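Local coordinates for protein fuculose-1-phosphate aldolase (Glaciozyma antarctica, PDB 4XXF) that is a zinc-binding member of the class II aldolase and adducin family, with an AraD-like alpha/beta fold and four chains in its assembly, at residues 25-30 with 69-74; 57-62 with 75-80; 107-112 with 170-175; 135-140 with 201-206. One frame throughout, in Å; residues are numbered along the deposited sequence.

Contact 1: 25-30 with 69-74; sequences RLVAAI and MTVSDL
The CB of V27 points toward the loop 69-74, and the two methyls of V27 part there. With chi1 at 171°, CG1 lies anti to the backbone N and CG2 anti to the carbonyl carbon. V27 CG1 rests on the backbone of M69, 3.5 Å from M69 O. V27 CG2 lies against the peptide between T70 and V71, 3.6 Å from V71 N. V27 CG2 also meets L74 CG at 3.8 Å. I30 and M69 cross at a slant, and I30 CG2 comes 3.7 Å from M69 CB. I30 and L74 instead slide past each other in opposite directions, I30 CD1 passing L74 CD2 at 4.2 Å. L26 adds its CD2, 4.0 Å from L74 CD1. No hydrogen bond joins the segments. The contact sets helix 15-36 of the alpha/beta fold against the loop that leads into strand 75-78. L26 and I30 also touch L46 on strand 45-49, and V27 touches Y256 on helix 234-256. The loop is braced from within at D73 OD2. D73 OD2 accepts from T70 N at 3.0 Å, through its anti lone pair. T70 OG1 donates to the same D73 OD2 at 2.7 Å, from well above the carboxylate plane.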
loop_
_atom_site.group_PDB
_atom_site.type_symbol
_atom_site.label_atom_id
_atom_site.label_comp_id
_atom_site.label_asym_id
_atom_site.label_seq_id
_atom_site.Cartn_x
_atom_site.Cartn_y
_atom_site.Cartn_z
ATOM N N ARG A 25 19.179 -13.871 13.714
ATOM C CA ARG A 25 17.739 -14.084 13.642
ATOM C C ARG A 25 17.007 -12.840 14.149
ATOM O O ARG A 25 15.957 -12.473 13.604
ATOM C CB ARG A 25 17.329 -15.329 14.446
ATOM C CG ARG A 25 16.024 -15.981 14.011
ATOM C CD ARG A 25 16.148 -16.525 12.598
ATOM N NE ARG A 25 15.098 -17.469 12.232
ATOM C CZ ARG A 25 14.989 -17.992 11.017
ATOM N NH1 ARG A 25 15.874 -17.666 10.083
ATOM N NH2 ARG A 25 14.009 -18.835 10.731
ATOM N N LEU A 26 17.538 -12.200 15.189
ATOM C CA LEU A 26 16.952 -10.970 15.716
ATOM C C LEU A 26 17.037 -9.858 14.684
ATOM O O LEU A 26 16.069 -9.113 14.489
ATOM C CB LEU A 26 17.650 -10.545 17.016
ATOM C CG LEU A 26 17.028 -9.313 17.673
ATOM C CD1 LEU A 26 15.590 -9.574 18.057
ATOM C CD2 LEU A 26 17.828 -8.851 18.859
ATOM N N VAL A 27 18.175 -9.743 14.007
ATOM C CA VAL A 27 18.310 -8.765 12.941
ATOM C C VAL A 27 17.317 -9.056 11.806
ATOM O O VAL A 27 16.656 -8.136 11.302
ATOM C CB VAL A 27 19.754 -8.732 12.410
ATOM C CG1 VAL A 27 19.830 -7.875 11.167
ATOM C CG2 VAL A 27 20.685 -8.190 13.473
ATOM N N ALA A 28 17.183 -10.321 11.418
ATOM C CA ALA A 28 16.209 -10.687 10.392
ATOM C C ALA A 28 14.805 -10.277 10.827
ATOM O O ALA A 28 14.019 -9.774 10.028
ATOM C CB ALA A 28 16.271 -12.177 10.102
ATOM N N ALA A 29 14.485 -10.480 12.100
ATOM C CA ALA A 29 13.167 -10.115 12.621
ATOM C C ALA A 29 12.933 -8.604 12.537
ATOM O O ALA A 29 11.865 -8.147 12.109
ATOM C CB ALA A 29 13.008 -10.595 14.052
ATOM N N ILE A 30 13.937 -7.833 12.928
ATOM C CA ILE A 30 13.865 -6.381 12.862
ATOM C C ILE A 30 13.701 -5.930 11.404
ATOM O O ILE A 30 12.885 -5.045 11.091
ATOM C CB ILE A 30 15.108 -5.777 13.500
ATOM C CG1 ILE A 30 15.102 -6.062 15.009
ATOM C CG2 ILE A 30 15.170 -4.292 13.212
ATOM C CD1 ILE A 30 16.472 -5.918 15.687
ATOM N N MET A 69 19.164 -2.283 10.032
ATOM C CA MET A 69 19.732 -3.076 11.123
ATOM C C MET A 69 20.726 -4.102 10.597
ATOM O O MET A 69 20.463 -4.767 9.600
ATOM C CB MET A 69 18.612 -3.786 11.887
ATOM C CG MET A 69 19.020 -4.337 13.257
ATOM S SD MET A 69 19.507 -3.030 14.431
ATOM C CE MET A 69 18.219 -1.796 14.186
ATOM N N THR A 70 21.871 -4.224 11.267
ATOM C CA THR A 70 22.838 -5.284 10.969
ATOM C C THR A 70 23.254 -5.949 12.268
ATOM O O THR A 70 23.045 -5.399 13.350
ATOM C CB THR A 70 24.112 -4.775 10.246
ATOM O OG1 THR A 70 24.924 -4.038 11.165
ATOM C CG2 THR A 70 23.759 -3.900 9.047
ATOM N N VAL A 71 23.844 -7.131 12.147
ATOM C CA VAL A 71 24.302 -7.871 13.317
ATOM C C VAL A 71 25.268 -7.040 14.178
ATOM O O VAL A 71 25.172 -7.052 15.410
ATOM C CB VAL A 71 24.952 -9.212 12.888
ATOM C CG1 VAL A 71 25.743 -9.844 14.035
ATOM C CG2 VAL A 71 23.881 -10.158 12.372
ATOM N N SER A 72 26.140 -6.267 13.533
ATOM C CA SER A 72 27.127 -5.442 14.236
ATOM C C SER A 72 26.513 -4.308 15.049
ATOM O O SER A 72 27.161 -3.752 15.937
ATOM C CB SER A 72 28.126 -4.858 13.234
ATOM O OG SER A 72 28.958 -5.880 12.714
ATOM N N ASP A 73 25.264 -3.953 14.749
ATOM C CA ASP A 73 24.600 -2.870 15.465
ATOM C C ASP A 73 23.996 -3.284 16.797
ATOM O O ASP A 73 23.788 -2.441 17.675
ATOM C CB ASP A 73 23.480 -2.284 14.607
ATOM C CG ASP A 73 23.993 -1.613 13.359
ATOM O OD1 ASP A 73 24.812 -0.677 13.479
ATOM O OD2 ASP A 73 23.570 -2.021 12.253
ATOM N N LEU A 74 23.668 -4.568 16.943
ATOM C CA LEU A 74 22.981 -5.023 18.149
ATOM C C LEU A 74 23.812 -4.782 19.394
ATOM O O LEU A 74 25.031 -4.990 19.391
ATOM C CB LEU A 74 22.657 -6.508 18.076
ATOM C CG LEU A 74 21.723 -6.959 16.964
ATOM C CD1 LEU A 74 21.441 -8.439 17.177
ATOM C CD2 LEU A 74 20.421 -6.133 16.954
#

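Contact 2: 57-62 with 75-80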
loop_
_atom_site.group_PDB
_atom_site.type_symbol
_atom_site.label_atom_id
_atom_site.label_comp_id
_atom_site.label_asym_id
_atom_site.label_seq_id
_atom_site.Cartn_x
_atom_site.Cartn_y
_atom_site.Cartn_z
ATOM N N PHE A 57 20.532 -9.477 27.501
ATOM C CA PHE A 57 19.638 -9.424 26.348
ATOM C C PHE A 57 20.261 -8.667 25.196
ATOM O O PHE A 57 20.902 -7.632 25.397
ATOM C CB PHE A 57 18.317 -8.770 26.753
ATOM C CG PHE A 57 17.696 -9.417 27.942
ATOM C CD1 PHE A 57 18.014 -9.003 29.230
ATOM C CD2 PHE A 57 16.837 -10.487 27.774
ATOM C CE1 PHE A 57 17.466 -9.638 30.327
ATOM C CE2 PHE A 57 16.289 -11.124 28.864
ATOM C CZ PHE A 57 16.603 -10.707 30.146
ATOM N N TRP A 58 20.059 -9.177 23.986
ATOM C CA TRP A 58 20.415 -8.457 22.767
ATOM C C TRP A 58 19.211 -7.648 22.305
ATOM O O TRP A 58 18.072 -8.114 22.388
ATOM C CB TRP A 58 20.879 -9.433 21.677
ATOM C CG TRP A 58 22.150 -10.116 22.066
ATOM C CD1 TRP A 58 22.273 -11.325 22.688
ATOM C CD2 TRP A 58 23.479 -9.608 21.902
ATOM N NE1 TRP A 58 23.603 -11.609 22.914
ATOM C CE2 TRP A 58 24.363 -10.571 22.441
ATOM C CE3 TRP A 58 24.010 -8.433 21.352
ATOM C CZ2 TRP A 58 25.749 -10.392 22.449
ATOM C CZ3 TRP A 58 25.394 -8.258 21.363
ATOM C CH2 TRP A 58 26.243 -9.235 21.905
ATOM N N VAL A 59 19.465 -6.428 21.843
ATOM C CA VAL A 59 18.385 -5.518 21.483
ATOM C C VAL A 59 18.879 -4.564 20.408
ATOM O O VAL A 59 20.082 -4.335 20.261
ATOM C CB VAL A 59 17.874 -4.741 22.739
ATOM C CG1 VAL A 59 18.962 -3.865 23.302
ATOM C CG2 VAL A 59 16.622 -3.912 22.446
ATOM N N ASN A 60 17.946 -4.021 19.636
ATOM C CA ASN A 60 18.267 -2.949 18.702
ATOM C C ASN A 60 18.693 -1.677 19.427
ATOM O O ASN A 60 18.156 -1.357 20.488
ATOM C CB ASN A 60 17.063 -2.668 17.806
ATOM C CG ASN A 60 15.803 -2.372 18.593
ATOM O OD1 ASN A 60 15.287 -3.220 19.330
ATOM N ND2 ASN A 60 15.284 -1.160 18.429
ATOM N N PRO A 61 19.696 -0.967 18.878
ATOM C CA PRO A 61 20.170 0.270 19.504
ATOM C C PRO A 61 19.235 1.434 19.192
ATOM O O PRO A 61 18.686 1.509 18.091
ATOM C CB PRO A 61 21.548 0.473 18.879
ATOM C CG PRO A 61 21.410 -0.138 17.508
ATOM C CD PRO A 61 20.512 -1.342 17.705
ATOM N N PHE A 62 19.053 2.322 20.151
ATOM C CA PHE A 62 18.069 3.394 20.053
ATOM C C PHE A 62 18.338 4.317 18.869
ATOM O O PHE A 62 19.430 4.850 18.723
ATOM C CB PHE A 62 18.079 4.183 21.371
ATOM C CG PHE A 62 16.828 4.993 21.650
ATOM C CD1 PHE A 62 15.623 4.756 21.000
ATOM C CD2 PHE A 62 16.875 5.995 22.610
ATOM C CE1 PHE A 62 14.497 5.516 21.302
ATOM C CE2 PHE A 62 15.758 6.747 22.912
ATOM C CZ PHE A 62 14.569 6.511 22.251
ATOM N N ILE A 75 23.143 -4.401 20.477
ATOM C CA ILE A 75 23.820 -4.172 21.746
ATOM C C ILE A 75 23.370 -5.181 22.786
ATOM O O ILE A 75 22.269 -5.732 22.702
ATOM C CB ILE A 75 23.575 -2.743 22.280
ATOM C CG1 ILE A 75 22.085 -2.390 22.260
ATOM C CG2 ILE A 75 24.389 -1.725 21.475
ATOM C CD1 ILE A 75 21.736 -1.134 23.044
ATOM N N LEU A 76 24.234 -5.411 23.762
ATOM C CA LEU A 76 23.963 -6.314 24.865
ATOM C C LEU A 76 23.666 -5.494 26.108
ATOM O O LEU A 76 24.415 -4.579 26.442
ATOM C CB LEU A 76 25.159 -7.230 25.101
ATOM C CG LEU A 76 25.040 -8.286 26.196
ATOM C CD1 LEU A 76 23.983 -9.325 25.854
ATOM C CD2 LEU A 76 26.395 -8.952 26.408
ATOM N N VAL A 77 22.565 -5.817 26.780
ATOM C CA VAL A 77 22.058 -5.052 27.910
ATOM C C VAL A 77 21.803 -5.999 29.088
ATOM O O VAL A 77 21.297 -7.105 28.876
ATOM C CB VAL A 77 20.754 -4.306 27.515
ATOM C CG1 VAL A 77 20.195 -3.514 28.685
ATOM C CG2 VAL A 77 21.009 -3.386 26.328
ATOM N N ASN A 78 22.129 -5.592 30.312
ATOM C CA ASN A 78 21.809 -6.468 31.433
ATOM C C ASN A 78 20.383 -6.187 31.919
ATOM O O ASN A 78 19.678 -5.342 31.358
ATOM C CB ASN A 78 22.851 -6.362 32.569
ATOM C CG ASN A 78 22.887 -4.999 33.241
ATOM O OD1 ASN A 78 21.991 -4.181 33.076
ATOM N ND2 ASN A 78 23.938 -4.763 34.016
ATOM N N GLN A 79 19.941 -6.941 32.918
ATOM C CA GLN A 79 18.549 -6.891 33.353
ATOM C C GLN A 79 18.128 -5.486 33.767
ATOM O O GLN A 79 16.978 -5.097 33.569
ATOM C CB GLN A 79 18.317 -7.860 34.512
ATOM C CG GLN A 79 16.853 -8.185 34.763
ATOM C CD GLN A 79 16.372 -9.401 33.984
ATOM O OE1 GLN A 79 17.030 -10.443 33.966
ATOM N NE2 GLN A 79 15.215 -9.274 33.344
ATOM N N GLU A 80 19.064 -4.723 34.328
ATOM C CA GLU A 80 18.743 -3.398 34.847
ATOM C C GLU A 80 18.969 -2.269 33.837
ATOM O O GLU A 80 18.832 -1.094 34.173
ATOM C CB GLU A 80 19.542 -3.116 36.130
ATOM C CG GLU A 80 21.058 -3.277 36.028
ATOM C CD GLU A 80 21.557 -4.626 36.536
ATOM O OE1 GLU A 80 22.562 -4.647 37.291
ATOM O OE2 GLU A 80 20.957 -5.663 36.174
#
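An antiparallel strand pair at one margin of the central mixed sheet joins F57, W58 and V59 to V77, L76 and I75. The short strands run at 136° to each other. F57 and V77 form a hydrogen-bonded pair: F57 N donates to V77 O at 2.8 Å, and V77 N returns a bond of the same length to F57 O. V59 and I75 form the next, with V59 N to I75 O at 3.0 Å. Between them, W58 and L76 are a non-hydrogen-bonded pair. L76 CD1 sits over one face of the W58 indole, offset toward the rim, in a CH-pi contact 3.8 Å from the centroid of the five-membered ring. W58 NE1 is hydrogen-bonded to D50 OD2. The other side of the sheet carries F57, V59, I75 and V77. V59 and I75 lie side by side, pointing the same way. At chi1 49°, I75 CG1 stands between its own N and carbonyl carbon, which puts it 3.6 Å from V59 CG1 and against V59 O. Q79 OE1 lies at the edge of the F57 ring, in its plane, 3.8 Å from F57 CE1; ring and amide planes are 81° apart. Q79 OE1 is hydrogen-bonded to H55 ND1. Helix 96-108 packs on this side, F99 touching F57 and V77. On the W58 side K23 of helix 15-36 makes a cation-pi contact with the indole, and strand 45-49 continues the sheet beyond 57-59.

Contact 3: 107-112 with 170-175; sequences KARPEV and LQQKKA
R109 reaches from the end of helix 96-108 to the backbone of Q171 and K173. It is the first residue to leave the helix, and its CB points at the other segment. The chain runs out extended and then bends at chi3 (52°), which sets NE beside the carboxylate of E111. R109 NH1 donates to K173 O at 2.9 Å, nearly straight at 173° and in the guanidinium plane. A second, weak bond from NH1 goes to Q171 O. NH2 gives a hydrogen to a water. One face of the guanidinium lies against Q172, whose CA is 3.5 Å above the plane. V112 CG2 sits over the opposite face. Both are offset toward the rim, and the flat group lies between the two residues.

R109 also opens a type I turn that ends at V112. The turn lets the E111 carboxylate fold back onto the R109 side chain. R109 NE and NH2 grip E111 OE2 side-on, both on this one oxygen, with NE to OE2 at 2.9 Å. Together with the NH1 bond to K173 O, the salt bridge helps fix the rotation of the guanidinium. E111 OE1 and OE2 each receive a hydrogen from a different water, and both waters also donate to Q172 OE1. The carboxylate and the amide, 36° apart in plane, thus meet mainly through water.

On the far side, L170 to K173 form a type II' turn. The contact is a side-chain link between two helix-to-strand turns of an alpha/beta fold, in which an arginine serves backbone carbonyls just beyond the end of helix 163-170.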
loop_
_atom_site.group_PDB
_atom_site.type_symbol
_atom_site.label_atom_id
_atom_site.label_comp_id
_atom_site.label_asym_id
_atom_site.label_seq_id
_atom_site.Cartn_x
_atom_site.Cartn_y
_atom_site.Cartn_z
ATOM N N LYS A 107 11.918 -11.410 33.147
ATOM C CA LYS A 107 12.178 -11.799 34.528
ATOM C C LYS A 107 11.055 -12.676 35.062
ATOM O O LYS A 107 11.302 -13.665 35.749
ATOM C CB LYS A 107 12.339 -10.561 35.405
ATOM C CG LYS A 107 12.792 -10.865 36.823
ATOM C CD LYS A 107 12.474 -9.713 37.771
ATOM C CE LYS A 107 13.055 -8.401 37.273
ATOM N NZ LYS A 107 12.083 -7.272 37.400
ATOM N N ALA A 108 9.820 -12.310 34.722
ATOM C CA ALA A 108 8.638 -13.019 35.200
ATOM C C ALA A 108 8.495 -14.378 34.534
ATOM O O ALA A 108 8.032 -15.335 35.147
ATOM C CB ALA A 108 7.390 -12.191 34.957
ATOM N N ARG A 109 8.872 -14.444 33.260
ATOM C CA ARG A 109 8.682 -15.665 32.478
ATOM C C ARG A 109 9.977 -16.183 31.859
ATOM O O ARG A 109 10.361 -15.754 30.771
ATOM C CB ARG A 109 7.639 -15.420 31.394
ATOM C CG ARG A 109 6.276 -15.075 31.973
ATOM C CD ARG A 109 5.243 -14.785 30.897
ATOM N NE ARG A 109 5.154 -15.839 29.885
ATOM C CZ ARG A 109 4.333 -15.784 28.843
ATOM N NH1 ARG A 109 3.507 -14.755 28.706
ATOM N NH2 ARG A 109 4.334 -16.758 27.946
ATOM N N PRO A 110 10.638 -17.131 32.543
ATOM C CA PRO A 110 11.928 -17.673 32.102
ATOM C C PRO A 110 11.879 -18.324 30.726
ATOM O O PRO A 110 12.898 -18.348 30.039
ATOM C CB PRO A 110 12.255 -18.716 33.176
ATOM C CG PRO A 110 11.551 -18.222 34.397
ATOM C CD PRO A 110 10.272 -17.605 33.891
ATOM N N GLU A 111 10.718 -18.839 30.332
ATOM C CA GLU A 111 10.589 -19.508 29.043
ATOM C C GLU A 111 10.502 -18.511 27.890
ATOM O O GLU A 111 10.669 -18.884 26.730
ATOM C CB GLU A 111 9.361 -20.428 29.030
ATOM C CG GLU A 111 8.042 -19.746 28.689
ATOM C CD GLU A 111 7.432 -18.994 29.861
ATOM O OE1 GLU A 111 8.030 -18.972 30.964
ATOM O OE2 GLU A 111 6.337 -18.429 29.672
ATOM N N VAL A 112 10.219 -17.248 28.193
ATOM C CA VAL A 112 10.130 -16.244 27.146
ATOM C C VAL A 112 11.530 -15.820 26.738
ATOM O O VAL A 112 12.278 -15.194 27.510
ATOM C CB VAL A 112 9.296 -15.031 27.590
ATOM C CG1 VAL A 112 9.503 -13.870 26.633
ATOM C CG2 VAL A 112 7.825 -15.406 27.649
ATOM N N LEU A 170 -0.242 -9.392 31.110
ATOM C CA LEU A 170 0.057 -10.404 30.098
ATOM C C LEU A 170 -0.162 -11.826 30.608
ATOM O O LEU A 170 -0.556 -12.698 29.848
ATOM C CB LEU A 170 1.504 -10.252 29.610
ATOM C CG LEU A 170 1.998 -11.241 28.552
ATOM C CD1 LEU A 170 1.274 -11.026 27.233
ATOM C CD2 LEU A 170 3.498 -11.095 28.356
ATOM N N GLN A 171 0.099 -12.036 31.893
ATOM C CA GLN A 171 0.042 -13.380 32.462
ATOM C C GLN A 171 0.879 -14.342 31.603
ATOM O O GLN A 171 2.002 -14.034 31.208
ATOM C CB GLN A 171 -1.416 -13.858 32.573
ATOM C CG GLN A 171 -2.350 -12.877 33.291
ATOM C CD GLN A 171 -3.776 -13.396 33.418
ATOM O OE1 GLN A 171 -4.177 -14.326 32.716
ATOM N NE2 GLN A 171 -4.547 -12.793 34.317
ATOM N N GLN A 172 0.308 -15.500 31.274
ATOM C CA GLN A 172 1.032 -16.491 30.474
ATOM C C GLN A 172 0.651 -16.467 28.987
ATOM O O GLN A 172 0.937 -17.413 28.251
ATOM C CB GLN A 172 0.798 -17.899 31.041
ATOM C CG GLN A 172 1.172 -18.064 32.515
ATOM C CD GLN A 172 2.633 -17.772 32.781
ATOM O OE1 GLN A 172 3.514 -18.257 32.074
ATOM N NE2 GLN A 172 2.898 -16.963 33.803
ATOM N N LYS A 173 0.021 -15.383 28.550
ATOM C CA LYS A 173 -0.494 -15.291 27.181
ATOM C C LYS A 173 0.585 -14.902 26.171
ATOM O O LYS A 173 1.655 -14.443 26.555
ATOM C CB LYS A 173 -1.666 -14.312 27.150
ATOM C CG LYS A 173 -2.845 -14.818 28.003
ATOM C CD LYS A 173 -4.066 -13.922 27.932
ATOM C CE LYS A 173 -5.243 -14.544 28.673
ATOM N NZ LYS A 173 -5.002 -14.529 30.136
ATOM N N LYS A 174 0.314 -15.117 24.884
ATOM C CA LYS A 174 1.329 -14.886 23.851
ATOM C C LYS A 174 1.409 -13.434 23.399
ATOM O O LYS A 174 2.378 -13.036 22.749
ATOM C CB LYS A 174 1.085 -15.762 22.611
ATOM C CG LYS A 174 -0.248 -15.506 21.907
ATOM C CD LYS A 174 -0.281 -16.107 20.490
ATOM C CE LYS A 174 -0.029 -17.603 20.469
ATOM N NZ LYS A 174 -1.156 -18.371 21.052
ATOM N N ALA A 175 0.397 -12.641 23.743
ATOM C CA ALA A 175 0.316 -11.286 23.207
ATOM C C ALA A 175 -0.569 -10.422 24.069
ATOM O O ALA A 175 -1.409 -10.923 24.824
ATOM C CB ALA A 175 -0.200 -11.303 21.770
HETATM O O HOH W 1 3.053 -17.491 25.517
HETATM O O HOH W 2 6.199 -18.587 33.044
HETATM O O HOH W 3 3.806 -20.008 29.852
#

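Contact 4: 135-140 with 201-206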
loop_
_atom_site.group_PDB
_atom_site.type_symbol
_atom_site.label_atom_id
_atom_site.label_comp_id
_atom_site.label_asym_id
_atom_site.label_seq_id
_atom_site.Cartn_x
_atom_site.Cartn_y
_atom_site.Cartn_z
ATOM N N ILE A 135 -12.598 -12.922 17.765
ATOM C CA ILE A 135 -12.121 -14.132 17.112
ATOM C C ILE A 135 -13.090 -14.466 15.971
ATOM O O ILE A 135 -14.070 -15.200 16.144
ATOM C CB ILE A 135 -11.965 -15.297 18.117
ATOM C CG1 ILE A 135 -11.097 -14.858 19.311
ATOM C CG2 ILE A 135 -11.366 -16.520 17.427
ATOM C CD1 ILE A 135 -9.704 -14.336 18.951
ATOM N N THR A 136 -12.804 -13.881 14.809
ATOM C CA THR A 136 -13.722 -13.885 13.667
ATOM C C THR A 136 -13.127 -14.507 12.397
ATOM O O THR A 136 -13.799 -14.569 11.370
ATOM C CB THR A 136 -14.149 -12.467 13.314
ATOM O OG1 THR A 136 -12.971 -11.712 13.027
ATOM C CG2 THR A 136 -14.890 -11.816 14.480
ATOM N N THR A 137 -11.869 -14.939 12.458
ATOM C CA THR A 137 -11.220 -15.588 11.318
ATOM C C THR A 137 -10.434 -16.795 11.790
ATOM O O THR A 137 -10.049 -16.885 12.958
ATOM C CB THR A 137 -10.248 -14.659 10.574
ATOM O OG1 THR A 137 -9.131 -14.382 11.426
ATOM C CG2 THR A 137 -10.930 -13.360 10.165
ATOM N N GLN A 138 -10.174 -17.723 10.879
ATOM C CA GLN A 138 -9.363 -18.878 11.225
ATOM C C GLN A 138 -8.005 -18.438 11.772
ATOM O O GLN A 138 -7.553 -18.930 12.807
ATOM C CB GLN A 138 -9.192 -19.769 10.007
ATOM C CG GLN A 138 -8.345 -20.982 10.264
ATOM C CD GLN A 138 -8.344 -21.927 9.090
ATOM O OE1 GLN A 138 -9.399 -22.299 8.581
ATOM N NE2 GLN A 138 -7.153 -22.308 8.636
ATOM N N ASP A 139 -7.367 -17.482 11.103
ATOM C CA ASP A 139 -6.069 -16.974 11.552
ATOM C C ASP A 139 -6.124 -16.399 12.970
ATOM O O ASP A 139 -5.199 -16.596 13.774
ATOM C CB ASP A 139 -5.562 -15.901 10.578
ATOM C CG ASP A 139 -5.269 -16.453 9.176
ATOM O OD1 ASP A 139 -4.769 -17.591 9.044
ATOM O OD2 ASP A 139 -5.531 -15.742 8.186
ATOM N N SER A 140 -7.201 -15.678 13.282
ATOM C CA SER A 140 -7.355 -15.088 14.613
ATOM C C SER A 140 -7.432 -16.129 15.724
ATOM O O SER A 140 -7.208 -15.807 16.888
ATOM C CB SER A 140 -8.598 -14.197 14.669
ATOM O OG SER A 140 -9.786 -14.953 14.745
ATOM N N GLU A 201 -1.156 -8.045 14.145
ATOM C CA GLU A 201 -1.294 -6.825 13.356
ATOM C C GLU A 201 -2.288 -7.034 12.216
ATOM O O GLU A 201 -3.156 -6.187 11.973
ATOM C CB GLU A 201 0.069 -6.375 12.816
ATOM C CG GLU A 201 0.040 -5.173 11.837
ATOM C CD GLU A 201 -0.312 -3.837 12.462
ATOM O OE1 GLU A 201 -0.479 -3.754 13.703
ATOM O OE2 GLU A 201 -0.391 -2.861 11.685
ATOM N N LYS A 202 -2.192 -8.179 11.544
ATOM C CA LYS A 202 -3.128 -8.485 10.465
ATOM C C LYS A 202 -4.559 -8.600 10.973
ATOM O O LYS A 202 -5.482 -8.057 10.349
ATOM C CB LYS A 202 -2.720 -9.774 9.746
ATOM C CG LYS A 202 -3.648 -10.172 8.587
ATOM C CD LYS A 202 -3.787 -9.106 7.507
ATOM C CE LYS A 202 -2.468 -8.825 6.795
ATOM N NZ LYS A 202 -2.631 -7.797 5.724
ATOM N N GLN A 203 -4.785 -9.278 12.100
ATOM C CA GLN A 203 -6.155 -9.407 12.560
ATOM C C GLN A 203 -6.707 -8.062 13.047
ATOM O O GLN A 203 -7.903 -7.808 12.903
ATOM C CB GLN A 203 -6.282 -10.472 13.645
ATOM C CG GLN A 203 -7.743 -10.741 14.023
ATOM C CD GLN A 203 -8.614 -11.204 12.865
ATOM O OE1 GLN A 203 -8.156 -11.877 11.950
ATOM N NE2 GLN A 203 -9.886 -10.852 12.918
ATOM N N CYS A 204 -5.860 -7.194 13.605
ATOM C CA CYS A 204 -6.328 -5.850 13.939
ATOM C C CYS A 204 -6.769 -5.106 12.674
ATOM O O CYS A 204 -7.800 -4.439 12.674
ATOM C CB CYS A 204 -5.239 -5.059 14.657
ATOM S SG CYS A 204 -4.929 -5.567 16.353
ATOM N N GLN A 205 -5.989 -5.236 11.602
ATOM C CA GLN A 205 -6.348 -4.656 10.318
ATOM C C GLN A 205 -7.692 -5.180 9.831
ATOM O O GLN A 205 -8.552 -4.413 9.381
ATOM C CB GLN A 205 -5.260 -4.958 9.291
ATOM C CG GLN A 205 -5.499 -4.312 7.925
ATOM C CD GLN A 205 -4.481 -4.752 6.905
ATOM O OE1 GLN A 205 -3.630 -5.606 7.183
ATOM N NE2 GLN A 205 -4.542 -4.158 5.715
ATOM N N VAL A 206 -7.863 -6.494 9.926
ATOM C CA VAL A 206 -9.089 -7.160 9.512
ATOM C C VAL A 206 -10.285 -6.671 10.335
ATOM O O VAL A 206 -11.347 -6.376 9.779
ATOM C CB VAL A 206 -8.932 -8.694 9.631
ATOM C CG1 VAL A 206 -10.276 -9.383 9.599
ATOM C CG2 VAL A 206 -8.014 -9.214 8.518
#
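T137 OG1 is held by two groups. T137 OG1 donates to Q203 OE1 at 2.7 Å and accepts from S140 N at 3.0 Å, the latter forming an ST motif. The T137 and Q203 side chains reach toward each other tip to tip. The hydroxyl approaches OE1 from above the carbonyl plane of the amide, 48° out of it. Q203 leaves its helix with CG anti to N and bends at chi2 (59°), which turns CD toward S140. S140 CB then packs 3.5 Å from Q203 CD. S140 OG folds back to donate to T137 O at 2.6 Å, on a lone pair in the carbonyl plane. Two bonds between T137 and S140 thus tie the loop within itself. Beside the polar link, T137 CG2 and V206 CG1 touch loosely at 4.1 Å.

The turn also faces the third subunit. D139 forms a salt bridge with K124 of that subunit and a hydrogen bond with its H119, a zinc ligand. Within the chain, helix 190-213 presents Q203 and V206 to the turn. From the same helix C204 packs on F126 of helix 121-127 and on L183 of strand 182-187, while I135 touches A224 of helix 221-231.

In the fold
From the N terminus, helix 15-36 opens contact 1 and strand 56-59 opens contact 2. Segment 69-74 then closes contact 1, and strand 75-78 directly after it closes contact 2. The two cross along the chain and touch in space, P61 packing on M69 and D73. Together they join the first helix to one margin of the sheet. Contacts 3 and 4 cross in the same way further on. Contact 3 links the end of helix 96-108 to the end of helix 163-170, and contact 4 ties the 135-140 turn to helix 190-213. Q79 packs on K107, so contacts 2 and 3 meet. Contact 4 lies across the chain's centre from contacts 1 and 2.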